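Local coordinates for 16S rRNA methylase (Uncultured bacterium, PDB 7JLZ), which probably methylates N1 of adenine 1408 in 16S rRNA of the 30S ribosomal subunit, using S-adenosylmethionine, a modification linked to aminoglycoside resistance, at residues D35-Y40 against E62-K67; K41-N46 against E71-A76; L50-E55 against I77-S82; I100-S105 against G136-Y141. One frame throughout, in Å; residues are numbered along the deposited sequence.

Interactions 1, 2 and 3 form one cluster at the edge of the seven-stranded mixed sheet. Interactions 1 and 2 both use helix 37-45, and their centres are about 10 Å apart. Interaction 3 pairs strands 49-55 and 76-80; its centre is about 10 Å from that of interaction 1. The segments of these three contacts alternate along the chain, so helix 37-45, strand 49-55, helix 58-70 and strand 76-80 are tied into one half of the Rossmann-like fold. Interaction 4 follows later, in the loops after strands 94-100 and 129-135. The centres of interactions 2 and 4 are about 26 Å apart. Trp103 NE1 hydrogen-bonds Ile54 O and so joins interactions 4 and 3.

Interaction 1. Residues D35-Y40 against E62-K67; sequences DGRYVY and ENYSRK. With SO4 (sulfate ion), chain B; SO4 (sulfate ion), chain E.
The Tyr64 ring sits between Asp35, Arg37 and Tyr40. Arg37 CA lies over one face of the Tyr64 ring, 3.7 Å from its centroid and almost on the ring normal, a CH-pi contact. The extended Arg37 chain runs alongside Tyr64, its guanidinium nearly perpendicular to the ring (89°). Arg37 NH1 and NH2 hold a sulfate, probably from the crystallisation liquor, and NE bonds to Lys186 O. The side chains of Tyr40 and Tyr64 cross at about a right angle, but their ring planes are inclined at 49°, an oblique pair. Tyr40 CD2 lies 3.5 Å from Tyr64 CE1. Lys67 bends so that its CE comes within 3.5 Å of Tyr40 CZ. Lys67 NZ forms a salt bridge to Glu71 and Tyr40 OH a hydrogen bond to it. Asp35 OD1 accepts from Arg37 N at 3.1 Å, an Asx turn that starts the helix. One water accepts from Tyr64 N and donates to Asp35 O. Asp35 and Gly36 end the glycine-rich loop after strand 26-31, which in Rossmann-fold methyltransferases usually lines the S-adenosylmethionine site. The contact packs the start of helix 37-45 against helix 58-70. Val39, Tyr40 and Ser65 rest on Tyr78 of strand 76-80.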
loop_
_atom_site.group_PDB
_atom_site.type_symbol
_atom_site.label_atom_id
_atom_site.label_comp_id
_atom_site.label_asym_id
_atom_site.label_seq_id
_atom_site.Cartn_x
_atom_site.Cartn_y
_atom_site.Cartn_z
ATOM N N ASP A 35 3.819 8.390 6.073
ATOM C CA ASP A 35 3.115 9.638 6.318
ATOM C C ASP A 35 2.126 9.988 5.216
ATOM O O ASP A 35 1.625 11.117 5.184
ATOM C CB ASP A 35 4.106 10.800 6.489
ATOM C CG ASP A 35 5.041 10.975 5.281
ATOM O OD1 ASP A 35 4.941 10.206 4.295
ATOM O OD2 ASP A 35 5.901 11.893 5.350
ATOM N N GLY A 36 1.824 9.062 4.313
ATOM C CA GLY A 36 0.907 9.387 3.249
ATOM C C GLY A 36 1.490 10.166 2.083
ATOM O O GLY A 36 0.734 10.518 1.168
ATOM N N ARG A 37 2.805 10.440 2.075
ATOM C CA ARG A 37 3.410 11.156 0.951
ATOM C C ARG A 37 3.073 10.496 -0.382
ATOM O O ARG A 37 2.729 11.180 -1.357
ATOM C CB ARG A 37 4.928 11.231 1.144
ATOM C CG ARG A 37 5.703 11.764 -0.061
ATOM C CD ARG A 37 7.200 11.552 0.142
ATOM N NE ARG A 37 8.005 11.912 -1.029
ATOM C CZ ARG A 37 8.538 13.115 -1.239
ATOM N NH1 ARG A 37 8.339 14.099 -0.370
ATOM N NH2 ARG A 37 9.261 13.341 -2.325
ATOM N N TYR A 38 3.143 9.163 -0.430
ATOM C CA TYR A 38 2.883 8.420 -1.659
ATOM C C TYR A 38 1.488 8.707 -2.194
ATOM O O TYR A 38 1.290 8.847 -3.410
ATOM C CB TYR A 38 3.052 6.929 -1.377
ATOM C CG TYR A 38 3.027 6.005 -2.585
ATOM C CD1 TYR A 38 4.172 5.811 -3.341
ATOM C CD2 TYR A 38 1.886 5.296 -2.931
ATOM C CE1 TYR A 38 4.190 4.970 -4.413
ATOM C CE2 TYR A 38 1.889 4.435 -4.021
ATOM C CZ TYR A 38 3.050 4.281 -4.758
ATOM O OH TYR A 38 3.083 3.438 -5.840
ATOM N N VAL A 39 0.515 8.808 -1.291
ATOM C CA VAL A 39 -0.863 9.082 -1.695
ATOM C C VAL A 39 -0.956 10.459 -2.340
ATOM O O VAL A 39 -1.503 10.621 -3.439
ATOM C CB VAL A 39 -1.792 8.970 -0.478
ATOM C CG1 VAL A 39 -3.212 9.429 -0.856
ATOM C CG2 VAL A 39 -1.797 7.521 0.040
ATOM N N TYR A 40 -0.399 11.467 -1.665
ATOM C CA TYR A 40 -0.416 12.839 -2.168
ATOM C C TYR A 40 0.297 12.956 -3.512
ATOM O O TYR A 40 -0.228 13.549 -4.462
ATOM C CB TYR A 40 0.242 13.742 -1.123
ATOM C CG TYR A 40 0.632 15.137 -1.570
ATOM C CD1 TYR A 40 -0.269 16.190 -1.506
ATOM C CD2 TYR A 40 1.931 15.416 -1.987
ATOM C CE1 TYR A 40 0.109 17.481 -1.891
ATOM C CE2 TYR A 40 2.310 16.693 -2.361
ATOM C CZ TYR A 40 1.396 17.718 -2.310
ATOM O OH TYR A 40 1.773 18.990 -2.683
ATOM N N GLU A 62 -1.512 13.318 9.446
ATOM C CA GLU A 62 -1.914 14.704 9.689
ATOM C C GLU A 62 -1.351 15.664 8.637
ATOM O O GLU A 62 -2.089 16.468 8.058
ATOM C CB GLU A 62 -1.467 15.121 11.094
ATOM C CG GLU A 62 -1.464 16.620 11.324
ATOM C CD GLU A 62 -1.032 17.010 12.729
ATOM O OE1 GLU A 62 -0.989 16.128 13.613
ATOM O OE2 GLU A 62 -0.731 18.205 12.946
ATOM N N ASN A 63 -0.042 15.596 8.372
ATOM C CA ASN A 63 0.599 16.582 7.494
ATOM C C ASN A 63 0.074 16.486 6.060
ATOM O O ASN A 63 -0.369 17.488 5.484
ATOM C CB ASN A 63 2.120 16.397 7.524
ATOM C CG ASN A 63 2.852 17.329 6.555
ATOM O OD1 ASN A 63 2.442 18.469 6.340
ATOM N ND2 ASN A 63 3.943 16.841 5.975
ATOM N N TYR A 64 0.111 15.289 5.460
ATOM C CA TYR A 64 -0.276 15.171 4.054
ATOM C C TYR A 64 -1.783 15.236 3.851
ATOM O O TYR A 64 -2.228 15.660 2.779
ATOM C CB TYR A 64 0.303 13.891 3.428
ATOM C CG TYR A 64 1.701 14.178 2.902
ATOM C CD1 TYR A 64 1.882 14.914 1.729
ATOM C CD2 TYR A 64 2.826 13.782 3.604
ATOM C CE1 TYR A 64 3.160 15.228 1.253
ATOM C CE2 TYR A 64 4.121 14.094 3.141
ATOM C CZ TYR A 64 4.273 14.807 1.960
ATOM O OH TYR A 64 5.542 15.124 1.497
ATOM N N SER A 65 -2.590 14.837 4.836
ATOM C CA SER A 65 -4.029 15.031 4.666
ATOM C C SER A 65 -4.378 16.512 4.694
ATOM O O SER A 65 -5.286 16.956 3.981
ATOM C CB SER A 65 -4.818 14.265 5.734
ATOM O OG SER A 65 -4.415 14.629 7.046
ATOM N N ARG A 66 -3.664 17.292 5.514
ATOM C CA ARG A 66 -3.880 18.735 5.542
ATOM C C ARG A 66 -3.390 19.376 4.247
ATOM O O ARG A 66 -4.081 20.221 3.668
ATOM C CB ARG A 66 -3.182 19.343 6.759
ATOM C CG ARG A 66 -3.323 20.849 6.863
ATOM C CD ARG A 66 -2.346 21.437 7.877
ATOM N NE ARG A 66 -2.555 20.912 9.225
ATOM C CZ ARG A 66 -1.676 20.165 9.887
ATOM N NH1 ARG A 66 -0.508 19.848 9.336
ATOM N NH2 ARG A 66 -1.961 19.752 11.116
ATOM N N LYS A 67 -2.199 18.985 3.780
ATOM C CA LYS A 67 -1.699 19.481 2.497
ATOM C C LYS A 67 -2.681 19.188 1.374
ATOM O O LYS A 67 -2.965 20.052 0.538
ATOM C CB LYS A 67 -0.345 18.851 2.162
ATOM C CG LYS A 67 0.854 19.570 2.713
ATOM C CD LYS A 67 2.155 18.903 2.266
ATOM C CE LYS A 67 2.373 19.024 0.768
ATOM N NZ LYS A 67 2.866 20.371 0.344
HETATM S S SO4 B . -5.479 21.447 11.394
HETATM O O1 SO4 B . -4.188 21.159 11.955
HETATM O O2 SO4 B . -5.322 21.913 10.042
HETATM O O3 SO4 B . -6.126 22.465 12.178
HETATM O O4 SO4 B . -6.282 20.254 11.399
HETATM S S SO4 E . 11.786 16.026 -1.788
HETATM O O1 SO4 E . 11.991 17.096 -2.728
HETATM O O2 SO4 E . 12.701 16.172 -0.685
HETATM O O3 SO4 E . 12.030 14.770 -2.438
HETATM O O4 SO4 E . 10.431 16.075 -1.304
HETATM O O HOH W 1 1.235 13.118 6.871
HETATM O O HOH W 2 5.531 14.239 6.648
#

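Interaction 2. Residues K41-N46 against E71-A76; sequences KNAKEN and ENITNA
Asn75 reaches from a turn to the end of helix 37-45. Its CB points toward the helix. CG takes the crowded position between the backbone N and the carbonyl carbon (chi1 59°), which turns the amide onto Ala43. Asn75 CG then lies 3.7 Å from Ala43 CB. OD1 rests against the same methyl, 3.5 Å from Ala43 CB. The tip, ND2, donates to Ala43 O at 3.0 Å. This bond is nearly straight (166°) and lies in the amide plane of Asn75, but the donor stands above the carbonyl plane of Ala43. Ala43 O also accepts from Asn46 N, so two donors hold it. Asn75 ND2 has a further partner in Thr49 O, at the start of the next strand. Asn46 turns its own ND2 back to Asn42 O.

Beside this polar grip is a small apolar patch. Ala43 CB meets Ile73 CG2 at 3.6 Å and Ala76 CB at 3.7 Å. Ile73 CD1 reaches across to Lys44 CG. At the rim, the bent chain of Lys44 and the carboxylate of Glu71 are too far apart for a salt bridge. A water spans them, donating to Glu71 OE2 and weakly accepting from Lys44 NZ. Glu71 also binds Tyr40 and Lys67.

The second segment opens with a Schellman motif that ends helix 58-70, with Asn72 at positive phi. A type I turn, Ile73 to Ala76, then leads into strand 76-80. The whole is a helix-to-strand connection of a beta-alpha-beta unit, packed against the C-terminal end of helix 37-45.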
loop_
_atom_site.group_PDB
_atom_site.type_symbol
_atom_site.label_atom_id
_atom_site.label_comp_id
_atom_site.label_asym_id
_atom_site.label_seq_id
_atom_site.Cartn_x
_atom_site.Cartn_y
_atom_site.Cartn_z
ATOM N N LYS A 41 1.512 12.420 -3.600
ATOM C CA LYS A 41 2.282 12.557 -4.827
ATOM C C LYS A 41 1.577 11.880 -5.993
ATOM O O LYS A 41 1.496 12.441 -7.091
ATOM C CB LYS A 41 3.680 11.983 -4.616
ATOM C CG LYS A 41 4.513 12.777 -3.618
ATOM C CD LYS A 41 4.992 14.107 -4.209
ATOM C CE LYS A 41 5.970 14.837 -3.285
ATOM N NZ LYS A 41 6.548 16.071 -3.924
ATOM N N ASN A 42 1.027 10.686 -5.767
ATOM C CA ASN A 42 0.392 9.975 -6.869
ATOM C C ASN A 42 -0.944 10.605 -7.246
ATOM O O ASN A 42 -1.267 10.701 -8.439
ATOM C CB ASN A 42 0.256 8.493 -6.524
ATOM C CG ASN A 42 1.524 7.720 -6.849
ATOM O OD1 ASN A 42 2.273 7.324 -5.962
ATOM N ND2 ASN A 42 1.779 7.525 -8.137
ATOM N N ALA A 43 -1.707 11.087 -6.260
ATOM C CA ALA A 43 -2.954 11.792 -6.560
ATOM C C ALA A 43 -2.717 13.011 -7.447
ATOM O O ALA A 43 -3.451 13.244 -8.414
ATOM C CB ALA A 43 -3.648 12.206 -5.263
ATOM N N LYS A 44 -1.690 13.805 -7.129
ATOM C CA LYS A 44 -1.383 14.978 -7.948
ATOM C C LYS A 44 -1.073 14.600 -9.388
ATOM O O LYS A 44 -1.352 15.377 -10.303
ATOM C CB LYS A 44 -0.201 15.739 -7.352
ATOM C CG LYS A 44 -0.534 16.573 -6.137
ATOM C CD LYS A 44 0.748 17.113 -5.529
ATOM C CE LYS A 44 1.480 18.021 -6.488
ATOM N NZ LYS A 44 0.923 19.399 -6.454
ATOM N N GLU A 45 -0.486 13.425 -9.605
ATOM C CA GLU A 45 -0.058 12.999 -10.929
ATOM C C GLU A 45 -1.143 12.285 -11.722
ATOM O O GLU A 45 -1.023 12.188 -12.948
ATOM C CB GLU A 45 1.158 12.078 -10.805
ATOM C CG GLU A 45 2.388 12.777 -10.275
ATOM C CD GLU A 45 2.789 13.960 -11.137
ATOM O OE1 GLU A 45 2.703 15.112 -10.657
ATOM O OE2 GLU A 45 3.175 13.737 -12.303
ATOM N N ASN A 46 -2.188 11.776 -11.064
ATOM C CA ASN A 46 -3.237 10.997 -11.738
ATOM C C ASN A 46 -4.591 11.456 -11.200
ATOM O O ASN A 46 -5.133 10.857 -10.267
ATOM C CB ASN A 46 -3.036 9.500 -11.532
ATOM C CG ASN A 46 -1.632 9.042 -11.870
ATOM O OD1 ASN A 46 -1.342 8.679 -13.012
ATOM N ND2 ASN A 46 -0.750 9.045 -10.871
ATOM N N GLU A 71 -4.449 22.101 -0.717
ATOM C CA GLU A 71 -4.119 22.201 -2.131
ATOM C C GLU A 71 -5.221 21.668 -3.038
ATOM O O GLU A 71 -5.009 21.570 -4.251
ATOM C CB GLU A 71 -2.802 21.474 -2.415
ATOM C CG GLU A 71 -1.596 22.184 -1.831
ATOM C CD GLU A 71 -0.390 21.281 -1.669
ATOM O OE1 GLU A 71 0.236 21.314 -0.584
ATOM O OE2 GLU A 71 -0.068 20.543 -2.623
ATOM N N ASN A 72 -6.381 21.327 -2.476
ATOM C CA ASN A 72 -7.523 20.843 -3.253
ATOM C C ASN A 72 -7.163 19.592 -4.052
ATOM O O ASN A 72 -7.574 19.429 -5.202
ATOM C CB ASN A 72 -8.072 21.941 -4.170
ATOM C CG ASN A 72 -9.569 21.815 -4.400
ATOM O OD1 ASN A 72 -10.335 21.570 -3.466
ATOM N ND2 ASN A 72 -9.991 21.972 -5.650
ATOM N N ILE A 73 -6.376 18.709 -3.443
ATOM C CA ILE A 73 -6.057 17.404 -4.051
ATOM C C ILE A 73 -7.167 16.461 -3.603
ATOM O O ILE A 73 -7.032 15.677 -2.663
ATOM C CB ILE A 73 -4.663 16.906 -3.658
ATOM C CG1 ILE A 73 -3.607 17.993 -3.882
ATOM C CG2 ILE A 73 -4.310 15.640 -4.426
ATOM C CD1 ILE A 73 -3.466 18.430 -5.315
ATOM N N THR A 74 -8.303 16.540 -4.302
ATOM C CA THR A 74 -9.522 15.889 -3.842
ATOM C C THR A 74 -9.535 14.384 -4.089
ATOM O O THR A 74 -10.403 13.694 -3.542
ATOM C CB THR A 74 -10.740 16.537 -4.504
ATOM O OG1 THR A 74 -10.508 16.666 -5.910
ATOM C CG2 THR A 74 -10.993 17.921 -3.915
ATOM N N ASN A 75 -8.605 13.861 -4.885
ATOM C CA ASN A 75 -8.517 12.427 -5.121
ATOM C C ASN A 75 -7.515 11.747 -4.199
ATOM O O ASN A 75 -7.051 10.640 -4.503
ATOM C CB ASN A 75 -8.177 12.147 -6.586
ATOM C CG ASN A 75 -6.855 12.766 -7.014
ATOM O OD1 ASN A 75 -6.475 13.851 -6.561
ATOM N ND2 ASN A 75 -6.151 12.076 -7.902
ATOM N N ALA A 76 -7.170 12.390 -3.085
ATOM C CA ALA A 76 -6.355 11.790 -2.034
ATOM C C ALA A 76 -7.182 11.776 -0.757
ATOM O O ALA A 76 -7.676 12.822 -0.329
ATOM C CB ALA A 76 -5.048 12.565 -1.835
HETATM O O HOH W 3 -0.886 21.442 -5.077
#

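Interaction 3. Residues L50-E55 against I77-S82; sequences LFIGIE and IYILGS
Ile52, Ile54 and Ile79 share one chi1 (-50° to -62°), with CG2 anti to the backbone N. Ile77 differs: in the conformer described here CG1 is anti to the backbone N (chi1 -170°), so CG2 takes the crowded position. This brings Ile77 CG2 against Ile52 CG1 at 3.4 Å, a tight fit, with the two side chains side by side. On the same sheet face Ile79 CD1 crosses obliquely to Ile52 CG2. Ile54 CG2 packs 3.4 Å from Gly81 CA, directly on the backbone. On the other face the Tyr78 ring lies beside the backbone of Gly53, and its hydroxyl bonds to Ser68.

Five backbone bonds join this parallel pair of the beta-alpha-beta unit 49-55, 58-70, 76-80. Ile77 N donates to Phe51 O, Gly53 N to Ile77 O, Ile79 N to Gly53 O and Glu55 N to Ile79 O, each nearly along the C=O axis. Gly81 N comes to Glu55 O from above the carbonyl plane. The chemistry gives a regular parallel pairing with a tightly packed isoleucine side. The Glu55 carboxylate is held by Gly32 and Gln60; an acidic residue here often binds the ribose of S-adenosylmethionine in this fold.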
loop_
_atom_site.group_PDB
_atom_site.type_symbol
_atom_site.label_atom_id
_atom_site.label_comp_id
_atom_site.label_asym_id
_atom_site.label_seq_id
_atom_site.Cartn_x
_atom_site.Cartn_y
_atom_site.Cartn_z
ATOM N N LEU A 50 -8.592 7.597 -7.653
ATOM C CA LEU A 50 -8.721 7.910 -6.234
ATOM C C LEU A 50 -7.674 7.118 -5.459
ATOM O O LEU A 50 -7.621 5.886 -5.559
ATOM C CB LEU A 50 -10.129 7.585 -5.733
ATOM C CG LEU A 50 -10.393 7.805 -4.238
ATOM C CD1 LEU A 50 -10.286 9.270 -3.857
ATOM C CD2 LEU A 50 -11.782 7.248 -3.876
ATOM N N PHE A 51 -6.845 7.811 -4.686
ATOM C CA PHE A 51 -5.822 7.165 -3.875
ATOM C C PHE A 51 -6.208 7.234 -2.405
ATOM O O PHE A 51 -6.497 8.317 -1.883
ATOM C CB PHE A 51 -4.448 7.816 -4.096
ATOM C CG PHE A 51 -3.932 7.659 -5.506
ATOM C CD1 PHE A 51 -4.301 8.555 -6.494
ATOM C CD2 PHE A 51 -3.096 6.600 -5.844
ATOM C CE1 PHE A 51 -3.850 8.409 -7.795
ATOM C CE2 PHE A 51 -2.632 6.455 -7.157
ATOM C CZ PHE A 51 -3.015 7.359 -8.128
ATOM N N ILE A 52 -6.168 6.086 -1.731
ATOM C CA ILE A 52 -6.599 5.965 -0.347
ATOM C C ILE A 52 -5.441 5.434 0.480
ATOM O O ILE A 52 -5.030 4.284 0.295
ATOM C CB ILE A 52 -7.805 5.023 -0.216
ATOM C CG1 ILE A 52 -8.910 5.482 -1.167
ATOM C CG2 ILE A 52 -8.246 4.959 1.234
ATOM C CD1 ILE A 52 -10.172 4.596 -1.137
ATOM N N GLY A 53 -4.947 6.237 1.418
ATOM C CA GLY A 53 -3.942 5.779 2.369
ATOM C C GLY A 53 -4.595 5.336 3.668
ATOM O O GLY A 53 -5.511 5.993 4.163
ATOM N N ILE A 54 -4.106 4.226 4.232
ATOM C CA ILE A 54 -4.630 3.687 5.489
ATOM C C ILE A 54 -3.479 3.443 6.457
ATOM O O ILE A 54 -2.578 2.648 6.162
ATOM C CB ILE A 54 -5.413 2.383 5.263
ATOM C CG1 ILE A 54 -6.437 2.580 4.139
ATOM C CG2 ILE A 54 -6.114 1.949 6.554
ATOM C CD1 ILE A 54 -7.173 1.282 3.758
ATOM N N GLU A 55 -3.521 4.104 7.609
ATOM C CA GLU A 55 -2.533 3.940 8.668
ATOM C C GLU A 55 -3.202 3.983 10.035
ATOM O O GLU A 55 -4.278 4.568 10.189
ATOM C CB GLU A 55 -1.441 5.022 8.598
ATOM C CG GLU A 55 -0.651 4.987 7.293
ATOM C CD GLU A 55 0.186 3.722 7.122
ATOM O OE1 GLU A 55 0.644 3.156 8.134
ATOM O OE2 GLU A 55 0.363 3.297 5.950
ATOM N N ILE A 77 -7.354 10.597 -0.165
ATOM C CA ILE A 77 -8.077 10.473 1.091
ATOM C C ILE A 77 -7.270 9.588 2.032
ATOM O O ILE A 77 -6.543 8.685 1.599
ATOM C CB ILE A 77 -9.506 9.930 0.863
ATOM C CG1 ILE A 77 -10.338 10.037 2.139
ATOM C CG2 ILE A 77 -9.472 8.510 0.356
ATOM C CD1 ILE A 77 -11.724 9.474 1.985
ATOM N N TYR A 78 -7.377 9.880 3.334
ATOM C CA TYR A 78 -6.545 9.270 4.363
ATOM C C TYR A 78 -7.422 8.739 5.484
ATOM O O TYR A 78 -8.233 9.483 6.038
ATOM C CB TYR A 78 -5.535 10.291 4.918
ATOM C CG TYR A 78 -4.676 10.900 3.830
ATOM C CD1 TYR A 78 -5.129 11.991 3.078
ATOM C CD2 TYR A 78 -3.420 10.381 3.543
ATOM C CE1 TYR A 78 -4.356 12.534 2.065
ATOM C CE2 TYR A 78 -2.627 10.933 2.538
ATOM C CZ TYR A 78 -3.105 12.008 1.805
ATOM O OH TYR A 78 -2.336 12.561 0.803
ATOM N N ILE A 79 -7.246 7.460 5.829
ATOM C CA ILE A 79 -8.186 6.734 6.678
ATOM C C ILE A 79 -7.442 6.023 7.799
ATOM O O ILE A 79 -6.339 5.501 7.597
ATOM C CB ILE A 79 -8.996 5.715 5.840
ATOM C CG1 ILE A 79 -9.818 6.449 4.785
ATOM C CG2 ILE A 79 -9.914 4.834 6.712
ATOM C CD1 ILE A 79 -10.475 5.526 3.829
ATOM N N LEU A 80 -8.049 5.990 8.983
ATOM C CA LEU A 80 -7.495 5.211 10.084
ATOM C C LEU A 80 -7.778 3.729 9.864
ATOM O O LEU A 80 -8.921 3.340 9.594
ATOM C CB LEU A 80 -8.092 5.642 11.419
ATOM C CG LEU A 80 -7.665 6.955 12.034
ATOM C CD1 LEU A 80 -8.297 7.066 13.412
ATOM C CD2 LEU A 80 -6.140 7.033 12.111
ATOM N N GLY A 81 -6.752 2.903 9.998
ATOM C CA GLY A 81 -6.962 1.474 9.852
ATOM C C GLY A 81 -5.678 0.705 10.060
ATOM O O GLY A 81 -4.583 1.268 10.091
ATOM N N SER A 82 -5.841 -0.605 10.208
ATOM C CA SER A 82 -4.751 -1.547 10.413
ATOM C C SER A 82 -5.311 -2.916 10.059
ATOM O O SER A 82 -6.513 -3.058 9.816
ATOM C CB SER A 82 -4.244 -1.531 11.859
ATOM O OG SER A 82 -5.199 -2.113 12.734
#

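Interaction 4. Residues I100-S105 against G136-Y141; sequences ILPWGS and GYSQEY
Gly136 opens the second segment at backbone angles that suit glycine. Tyr137 follows and makes the first real contact. Tyr137 N donates to a water 3.1 Å away, and the same water donates to Leu101 O at 2.6 Å. This water bridges the two backbones and lies at the ring edge of Tyr137, in its plane. Tyr137 CB points toward the other segment and comes within 3.2 Å of Leu101 O. CG is anti to the carbonyl carbon (chi1 -74°), which lays the ring alongside Ile100, the two side chains pointing the same way. Ile100 CG2 meets the ring obliquely, 3.8 Å from Tyr137 CE2. Tyr137 CB also approaches CD of Pro102, the residue after a cis peptide bond.

Ser138 comes next. Its OG lies beside the proline, 3.7 Å from Pro102 CD, and 3.9 Å from Leu101 CB. These are van der Waals contacts. From Ser138 the chain makes a type I turn, closed by Tyr141 N donating to Ser138 O.

The contact joins two loops at the C-terminal ends of the adjacent parallel strands 94-100 and 129-135. Rossmann-fold methyltransferases usually bind cofactor and substrate at this end of the sheet. The Leu101 backbone still hydrogen-bonds Val134, and its side chain packs on Ile133 and Leu135 of strand 129-135. Tyr137 also rests on Ile188 and Leu204, and Trp103 reaches the other way to Ile54 O of strand 49-55.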
loop_
_atom_site.group_PDB
_atom_site.type_symbol
_atom_site.label_atom_id
_atom_site.label_comp_id
_atom_site.label_asym_id
_atom_site.label_seq_id
_atom_site.Cartn_x
_atom_site.Cartn_y
_atom_site.Cartn_z
ATOM N N ILE A 100 3.658 -1.097 0.855
ATOM C CA ILE A 100 5.061 -0.792 1.108
ATOM C C ILE A 100 5.357 -1.326 2.502
ATOM O O ILE A 100 5.074 -0.670 3.515
ATOM C CB ILE A 100 5.354 0.703 0.973
ATOM C CG1 ILE A 100 4.855 1.195 -0.388
ATOM C CG2 ILE A 100 6.861 0.968 1.166
ATOM C CD1 ILE A 100 4.839 2.700 -0.547
ATOM N N LEU A 101 5.924 -2.529 2.565
ATOM C CA LEU A 101 6.103 -3.182 3.849
ATOM C C LEU A 101 7.121 -2.412 4.695
ATOM O O LEU A 101 7.981 -1.705 4.161
ATOM C CB LEU A 101 6.532 -4.638 3.653
ATOM C CG LEU A 101 5.398 -5.561 3.179
ATOM C CD1 LEU A 101 5.914 -6.971 2.968
ATOM C CD2 LEU A 101 4.259 -5.574 4.173
ATOM N N PRO A 102 7.015 -2.487 6.025
ATOM C CA PRO A 102 5.984 -3.198 6.783
ATOM C C PRO A 102 4.694 -2.409 6.945
ATOM O O PRO A 102 4.675 -1.180 6.833
ATOM C CB PRO A 102 6.649 -3.410 8.138
ATOM C CG PRO A 102 7.523 -2.205 8.291
ATOM C CD PRO A 102 8.059 -1.930 6.913
ATOM N N TRP A 103 3.599 -3.134 7.188
ATOM C CA TRP A 103 2.332 -2.526 7.579
ATOM C C TRP A 103 1.797 -3.408 8.701
ATOM O O TRP A 103 0.897 -4.223 8.507
ATOM C CB TRP A 103 1.359 -2.414 6.406
ATOM C CG TRP A 103 0.185 -1.497 6.658
ATOM C CD1 TRP A 103 0.230 -0.139 6.845
ATOM C CD2 TRP A 103 -1.205 -1.861 6.736
ATOM N NE1 TRP A 103 -1.041 0.356 7.027
ATOM C CE2 TRP A 103 -1.935 -0.679 6.973
ATOM C CE3 TRP A 103 -1.899 -3.071 6.636
ATOM C CZ2 TRP A 103 -3.321 -0.668 7.098
ATOM C CZ3 TRP A 103 -3.278 -3.058 6.761
ATOM C CH2 TRP A 103 -3.971 -1.866 6.991
ATOM N N GLY A 104 2.381 -3.252 9.886
ATOM C CA GLY A 104 1.901 -4.002 11.035
ATOM C C GLY A 104 2.180 -5.478 10.865
ATOM O O GLY A 104 3.285 -5.887 10.494
ATOM N N SER A 105 1.161 -6.297 11.117
ATOM C CA SER A 105 1.301 -7.744 11.031
ATOM C C SER A 105 1.193 -8.277 9.607
ATOM O O SER A 105 1.384 -9.480 9.402
ATOM C CB SER A 105 0.242 -8.412 11.901
ATOM O OG SER A 105 -1.045 -7.977 11.500
ATOM N N GLY A 136 11.924 -4.372 1.176
ATOM C CA GLY A 136 13.261 -3.923 1.516
ATOM C C GLY A 136 13.337 -3.054 2.758
ATOM O O GLY A 136 14.421 -2.893 3.331
ATOM N N TYR A 137 12.200 -2.495 3.192
ATOM C CA TYR A 137 12.193 -1.610 4.358
ATOM C C TYR A 137 12.144 -2.369 5.681
ATOM O O TYR A 137 12.696 -1.887 6.678
ATOM C CB TYR A 137 11.010 -0.642 4.294
ATOM C CG TYR A 137 11.140 0.477 3.277
ATOM C CD1 TYR A 137 11.885 1.617 3.555
ATOM C CD2 TYR A 137 10.506 0.397 2.047
ATOM C CE1 TYR A 137 11.994 2.643 2.637
ATOM C CE2 TYR A 137 10.609 1.422 1.119
ATOM C CZ TYR A 137 11.359 2.542 1.420
ATOM O OH TYR A 137 11.472 3.561 0.496
ATOM N N SER A 138 11.482 -3.532 5.717
ATOM C CA SER A 138 11.328 -4.288 6.958
ATOM C C SER A 138 12.681 -4.579 7.596
ATOM O O SER A 138 13.713 -4.646 6.920
ATOM C CB SER A 138 10.592 -5.606 6.700
ATOM O OG SER A 138 9.261 -5.384 6.282
ATOM N N GLN A 139 12.663 -4.769 8.921
ATOM C CA GLN A 139 13.895 -5.051 9.652
ATOM C C GLN A 139 14.557 -6.339 9.176
ATOM O O GLN A 139 15.775 -6.495 9.316
ATOM C CB GLN A 139 13.609 -5.123 11.153
ATOM N N GLU A 140 13.779 -7.268 8.604
ATOM C CA GLU A 140 14.326 -8.528 8.107
ATOM C C GLU A 140 15.280 -8.343 6.930
ATOM O O GLU A 140 15.973 -9.300 6.566
ATOM C CB GLU A 140 13.197 -9.475 7.690
ATOM C CG GLU A 140 12.220 -9.837 8.795
ATOM C CD GLU A 140 10.843 -9.242 8.567
ATOM O OE1 GLU A 140 10.682 -8.018 8.753
ATOM O OE2 GLU A 140 9.921 -9.998 8.190
ATOM N N TYR A 141 15.326 -7.155 6.332
ATOM C CA TYR A 141 16.189 -6.897 5.183
ATOM C C TYR A 141 17.267 -5.873 5.539
ATOM O O TYR A 141 18.302 -5.786 4.877
ATOM C CB TYR A 141 15.358 -6.411 3.987
ATOM C CG TYR A 141 14.230 -7.350 3.599
ATOM C CD1 TYR A 141 12.965 -7.219 4.161
ATOM C CD2 TYR A 141 14.434 -8.368 2.672
ATOM C CE1 TYR A 141 11.934 -8.076 3.815
ATOM C CE2 TYR A 141 13.408 -9.230 2.317
ATOM C CZ TYR A 141 12.160 -9.081 2.891
ATOM O OH TYR A 141 11.136 -9.938 2.540
HETATM O O HOH W 4 9.316 -2.724 2.207
#